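Local coordinates for protein transcription factor GAMBIF1 (Anopheles gambiae, PDB 1BVO) that probably activates RNA polymerase II transcription by binding specific DNA sites through its Rel homology region, whose N-terminal specificity domain forms this chain, at residues V55-T60 and I120-F125; E112-R117 and G130-P135. All coordinates share one frame; numbering follows the deposited sequence.

Contact 1. Residues V55-T60 and I120-F125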
loop_
_atom_site.group_PDB
_atom_site.type_symbol
_atom_site.label_atom_id
_atom_site.label_comp_id
_atom_site.label_asym_id
_atom_site.label_seq_id
_atom_site.Cartn_x
_atom_site.Cartn_y
_atom_site.Cartn_z
ATOM N N VAL C 55 6.802 -13.206 28.916
ATOM C CA VAL C 55 6.884 -12.317 27.775
ATOM C C VAL C 55 6.649 -13.163 26.548
ATOM O O VAL C 55 7.330 -14.175 26.321
ATOM C CB VAL C 55 8.276 -11.694 27.637
ATOM C CG1 VAL C 55 8.362 -10.864 26.356
ATOM C CG2 VAL C 55 8.581 -10.837 28.844
ATOM N N VAL C 56 5.679 -12.763 25.752
ATOM C CA VAL C 56 5.363 -13.479 24.548
ATOM C C VAL C 56 5.638 -12.531 23.393
ATOM O O VAL C 56 5.346 -11.334 23.477
ATOM C CB VAL C 56 3.889 -13.910 24.518
ATOM C CG1 VAL C 56 3.629 -14.798 23.311
ATOM C CG2 VAL C 56 3.527 -14.619 25.803
ATOM N N SER C 57 6.308 -13.048 22.370
ATOM C CA SER C 57 6.597 -12.265 21.176
ATOM C C SER C 57 6.739 -13.235 20.017
ATOM O O SER C 57 6.841 -14.447 20.220
ATOM C CB SER C 57 7.860 -11.410 21.333
ATOM O OG SER C 57 9.040 -12.186 21.377
ATOM N N CYS C 58 6.667 -12.701 18.810
ATOM C CA CYS C 58 6.781 -13.488 17.600
ATOM C C CYS C 58 8.225 -13.704 17.196
ATOM O O CYS C 58 9.010 -12.749 17.111
ATOM C CB CYS C 58 6.097 -12.773 16.448
ATOM S SG CYS C 58 4.316 -12.764 16.501
ATOM N N VAL C 59 8.576 -14.947 16.923
ATOM C CA VAL C 59 9.908 -15.257 16.467
ATOM C C VAL C 59 9.644 -15.967 15.141
ATOM O O VAL C 59 8.492 -16.275 14.812
ATOM C CB VAL C 59 10.649 -16.149 17.454
ATOM C CG1 VAL C 59 10.668 -15.505 18.821
ATOM C CG2 VAL C 59 10.021 -17.522 17.499
ATOM N N THR C 60 10.690 -16.186 14.364
ATOM C CA THR C 60 10.560 -16.851 13.066
ATOM C C THR C 60 10.259 -18.364 13.201
ATOM O O THR C 60 10.639 -18.975 14.205
ATOM C CB THR C 60 11.867 -16.664 12.277
ATOM O OG1 THR C 60 12.966 -17.127 13.074
ATOM C CG2 THR C 60 12.093 -15.181 11.961
ATOM N N ILE C 120 13.193 -2.117 22.448
ATOM C CA ILE C 120 12.472 -2.814 23.504
ATOM C C ILE C 120 13.403 -3.836 24.200
ATOM O O ILE C 120 13.183 -4.194 25.361
ATOM C CB ILE C 120 11.304 -3.586 22.831
ATOM C CG1 ILE C 120 9.941 -3.202 23.380
ATOM C CG2 ILE C 120 11.463 -5.045 22.999
ATOM C CD1 ILE C 120 8.857 -4.073 22.760
ATOM N N ARG C 121 14.383 -4.342 23.439
ATOM C CA ARG C 121 15.384 -5.351 23.839
ATOM C C ARG C 121 14.838 -6.775 23.888
ATOM O O ARG C 121 15.338 -7.609 24.634
ATOM C CB ARG C 121 16.059 -5.008 25.175
ATOM C CG ARG C 121 17.127 -3.891 25.149
ATOM C CD ARG C 121 18.507 -4.318 24.599
ATOM N NE ARG C 121 19.323 -5.130 25.521
ATOM C CZ ARG C 121 20.622 -5.390 25.335
ATOM N NH1 ARG C 121 21.250 -4.902 24.272
ATOM N NH2 ARG C 121 21.299 -6.154 26.192
ATOM N N VAL C 122 13.858 -7.073 23.044
ATOM C CA VAL C 122 13.288 -8.415 23.001
ATOM C C VAL C 122 13.988 -9.264 21.950
ATOM O O VAL C 122 13.786 -9.080 20.747
ATOM C CB VAL C 122 11.769 -8.409 22.721
ATOM C CG1 VAL C 122 11.273 -9.799 22.374
ATOM C CG2 VAL C 122 11.032 -7.922 23.945
ATOM N N ASP C 123 14.852 -10.152 22.411
ATOM C CA ASP C 123 15.555 -11.030 21.514
ATOM C C ASP C 123 15.732 -12.305 22.292
ATOM O O ASP C 123 16.721 -12.490 23.000
ATOM C CB ASP C 123 16.906 -10.440 21.129
ATOM C CG ASP C 123 17.687 -11.341 20.188
ATOM O OD1 ASP C 123 17.274 -12.493 19.929
ATOM O OD2 ASP C 123 18.746 -10.893 19.710
ATOM N N PRO C 124 14.753 -13.200 22.188
ATOM C CA PRO C 124 14.764 -14.478 22.887
ATOM C C PRO C 124 16.033 -15.300 22.746
ATOM O O PRO C 124 16.670 -15.649 23.740
ATOM C CB PRO C 124 13.560 -15.204 22.286
ATOM C CG PRO C 124 12.621 -14.086 21.946
ATOM C CD PRO C 124 13.563 -13.092 21.323
ATOM N N PHE C 125 16.402 -15.615 21.513
ATOM C CA PHE C 125 17.563 -16.459 21.284
ATOM C C PHE C 125 18.943 -15.833 21.032
ATOM O O PHE C 125 19.881 -16.550 20.675
ATOM C CB PHE C 125 17.212 -17.483 20.200
ATOM C CG PHE C 125 16.051 -18.355 20.556
ATOM C CD1 PHE C 125 14.746 -17.971 20.263
ATOM C CD2 PHE C 125 16.257 -19.568 21.210
ATOM C CE1 PHE C 125 13.660 -18.789 20.615
ATOM C CE2 PHE C 125 15.188 -20.385 21.568
ATOM C CZ PHE C 125 13.884 -19.994 21.271
#
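In the immunoglobulin-like beta-sandwich of the Rel specificity domain, strand 52-59 is packed against the loop that leaves helix 107-120, and Ser57, Val59, Val122 and Pro124 carry the contact. No hydrogen bond joins the two segments: the strand spends its backbone groups on its neighbours, Ser57 pairing with Cys146 and Val59 with Arg144 of strand 142-152. Ser57 and Val59, two residues apart, both direct their side chains at the loop, and Val122 and Pro124 answer with the same spacing; the CA atoms of Ser57 and Val122 lie 7.9 Å apart and those of Val59 and Pro124 8.1 Å. The nearest approach is between Ser57 OG and Val122 CG1, at 3.4 Å, a hydroxyl resting on a methyl. Val122 CG1 stands anti to its own backbone N (chi1 167°), which carries it toward the strand, where it also meets Ser57 CB at 3.9 Å. Farther along, Val59 CG1 lies 3.9 Å from Pro124 CG, the ring corner touching one branch of the valine at a slant; the same CG comes within 4.1 Å of Ser57 OG. Cys146 and Val83 extend this apolar surface into the neighbouring strands. Before the loop reaches the strand, Arg121, with positive phi, ends the helix as the C-prime residue of a Schellman motif, and the chain then covers a face of the five-stranded antiparallel sheet of this Rel homology domain.

Contact 2. Residues E112-R117 and G130-P135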
loop_
_atom_site.group_PDB
_atom_site.type_symbol
_atom_site.label_atom_id
_atom_site.label_comp_id
_atom_site.label_asym_id
_atom_site.label_seq_id
_atom_site.Cartn_x
_atom_site.Cartn_y
_atom_site.Cartn_z
ATOM N N GLU C 112 11.734 -0.898 10.245
ATOM C CA GLU C 112 11.394 -0.006 11.367
ATOM C C GLU C 112 10.845 -0.837 12.535
ATOM O O GLU C 112 11.143 -0.568 13.703
ATOM C CB GLU C 112 10.363 1.051 10.901
ATOM C CG GLU C 112 9.573 1.789 11.992
ATOM C CD GLU C 112 8.059 1.823 11.700
ATOM O OE1 GLU C 112 7.607 2.670 10.882
ATOM O OE2 GLU C 112 7.321 1.000 12.299
ATOM N N ALA C 113 10.098 -1.886 12.200
ATOM C CA ALA C 113 9.510 -2.778 13.191
ATOM C C ALA C 113 10.612 -3.484 13.966
ATOM O O ALA C 113 10.695 -3.365 15.194
ATOM C CB ALA C 113 8.605 -3.789 12.518
ATOM N N LEU C 114 11.456 -4.218 13.248
ATOM C CA LEU C 114 12.566 -4.928 13.867
ATOM C C LEU C 114 13.466 -3.931 14.572
ATOM O O LEU C 114 14.125 -4.260 15.555
ATOM C CB LEU C 114 13.363 -5.688 12.820
ATOM C CG LEU C 114 12.638 -6.935 12.321
ATOM C CD1 LEU C 114 13.451 -7.593 11.229
ATOM C CD2 LEU C 114 12.415 -7.885 13.488
ATOM N N ARG C 115 13.465 -2.704 14.063
ATOM C CA ARG C 115 14.249 -1.625 14.644
ATOM C C ARG C 115 13.716 -1.505 16.075
ATOM O O ARG C 115 14.465 -1.671 17.033
ATOM C CB ARG C 115 14.007 -0.321 13.863
ATOM C CG ARG C 115 14.960 0.840 14.178
ATOM C CD ARG C 115 14.278 2.194 13.999
ATOM N NE ARG C 115 13.901 2.807 15.279
ATOM C CZ ARG C 115 12.667 3.194 15.613
ATOM N NH1 ARG C 115 11.654 3.031 14.758
ATOM N NH2 ARG C 115 12.445 3.725 16.824
ATOM N N LEU C 116 12.398 -1.351 16.197
ATOM C CA LEU C 116 11.735 -1.225 17.497
ATOM C C LEU C 116 11.872 -2.437 18.422
ATOM O O LEU C 116 12.082 -2.266 19.623
ATOM C CB LEU C 116 10.254 -0.845 17.318
ATOM C CG LEU C 116 9.967 0.593 16.868
ATOM C CD1 LEU C 116 8.536 0.734 16.363
ATOM C CD2 LEU C 116 10.228 1.555 18.019
ATOM N N ARG C 117 11.756 -3.653 17.888
ATOM C CA ARG C 117 11.890 -4.851 18.721
ATOM C C ARG C 117 13.250 -4.763 19.432
ATOM O O ARG C 117 13.351 -5.088 20.609
ATOM C CB ARG C 117 11.776 -6.127 17.866
ATOM C CG ARG C 117 11.651 -7.460 18.657
ATOM C CD ARG C 117 10.301 -7.622 19.370
ATOM N NE ARG C 117 9.162 -7.297 18.497
ATOM C CZ ARG C 117 8.687 -8.083 17.532
ATOM N NH1 ARG C 117 9.246 -9.271 17.308
ATOM N NH2 ARG C 117 7.690 -7.639 16.756
ATOM N N GLY C 130 20.361 -8.866 12.541
ATOM C CA GLY C 130 21.017 -8.954 11.251
ATOM C C GLY C 130 19.982 -9.024 10.150
ATOM O O GLY C 130 20.064 -8.314 9.141
ATOM N N HIS C 131 18.938 -9.801 10.413
ATOM C CA HIS C 131 17.862 -10.001 9.469
ATOM C C HIS C 131 17.086 -8.731 9.067
ATOM O O HIS C 131 16.338 -8.751 8.097
ATOM C CB HIS C 131 16.945 -11.110 9.987
ATOM C CG HIS C 131 16.229 -10.782 11.261
ATOM N ND1 HIS C 131 16.833 -10.103 12.308
ATOM C CD2 HIS C 131 14.941 -10.965 11.620
ATOM C CE1 HIS C 131 15.932 -9.876 13.247
ATOM N NE2 HIS C 131 14.778 -10.386 12.857
ATOM N N ALA C 132 17.300 -7.623 9.780
ATOM C CA ALA C 132 16.614 -6.369 9.448
ATOM C C ALA C 132 17.112 -5.780 8.121
ATOM O O ALA C 132 16.355 -5.125 7.424
ATOM C CB ALA C 132 16.761 -5.356 10.585
ATOM N N LYS C 133 18.369 -6.065 7.765
ATOM C CA LYS C 133 18.996 -5.598 6.519
ATOM C C LYS C 133 18.438 -6.373 5.305
ATOM O O LYS C 133 18.221 -5.801 4.233
ATOM C CB LYS C 133 20.527 -5.800 6.582
ATOM C CG LYS C 133 21.277 -5.110 7.749
ATOM C CD LYS C 133 22.788 -5.425 7.714
ATOM C CE LYS C 133 23.277 -6.136 8.979
ATOM N NZ LYS C 133 23.622 -5.194 10.084
ATOM N N GLU C 134 18.242 -7.677 5.488
ATOM C CA GLU C 134 17.720 -8.602 4.477
ATOM C C GLU C 134 16.250 -8.826 4.866
ATOM O O GLU C 134 15.915 -9.848 5.452
ATOM C CB GLU C 134 18.493 -9.921 4.620
ATOM C CG GLU C 134 19.045 -10.529 3.345
ATOM C CD GLU C 134 19.987 -11.700 3.635
ATOM O OE1 GLU C 134 19.494 -12.843 3.821
ATOM O OE2 GLU C 134 21.222 -11.472 3.684
ATOM N N PRO C 135 15.338 -7.923 4.465
ATOM C CA PRO C 135 13.919 -8.064 4.827
ATOM C C PRO C 135 13.044 -9.095 4.097
ATOM O O PRO C 135 12.024 -9.529 4.634
ATOM C CB PRO C 135 13.363 -6.643 4.641
ATOM C CG PRO C 135 14.597 -5.790 4.279
ATOM C CD PRO C 135 15.517 -6.747 3.607
#
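Segment 112-117 of helix 107-120 and segment 130-135 of the following loop are nearest at Leu114 and Ala132, whose CA atoms lie 6.2 Å apart, with residues 130-133 in helical conformation but without regular helical bonding. This is local packing within the helix-containing insertion between strands of the Rel homology beta-sandwich, and a single leucine supplies the helix side of it. Leu114 reaches toward the loop with CG beside its backbone N and anti to the carbonyl carbon (chi1 -74°), and both of its methyls arrive at the imidazole of His131. CD1 lies over one face, 3.8 Å from the ring centroid and 24° off the ring normal, a CH-pi contact displaced toward the rim. CD2 comes to the ring at NE2, 3.5 Å from that nitrogen. Ala132 takes the other share of the leucine: its CB lies 4.0 Å from Leu114 CD1 and 4.1 Å from Leu114 CB. CD1 thus touches both the alanine methyl and the imidazole, which meet it from directions roughly at right angles. The NE2 of this ring has its hydrogen bond outside the two segments, to the carbonyl oxygen of Pro68, a bond that would fix the ring's rotation while the leucine covers its face. Ile138 also touches Leu114. Within the loop segment itself, the backbone turn is closed by Lys133 N donating to Gly130 O over 3.1 Å.

Both contacts are buried and lack hydrogen bonds between their segments, yet they differ in depth: contact 1 lies about 7 Å from the centre of the chain, contact 2 about 17 Å, measured centre to centre. Contact 1 joins the sheet to the loop through small aliphatic groups and a hydroxyl, whereas contact 2 fastens that loop's later part back onto the helix with a leucine over an imidazole. Contact 2 is also nearer the bound DNA, about 9 Å by nearest atoms against about 14 Å. The two meet at the helix end, where Val122 N probably bonds to Arg117 O at 3.2 Å.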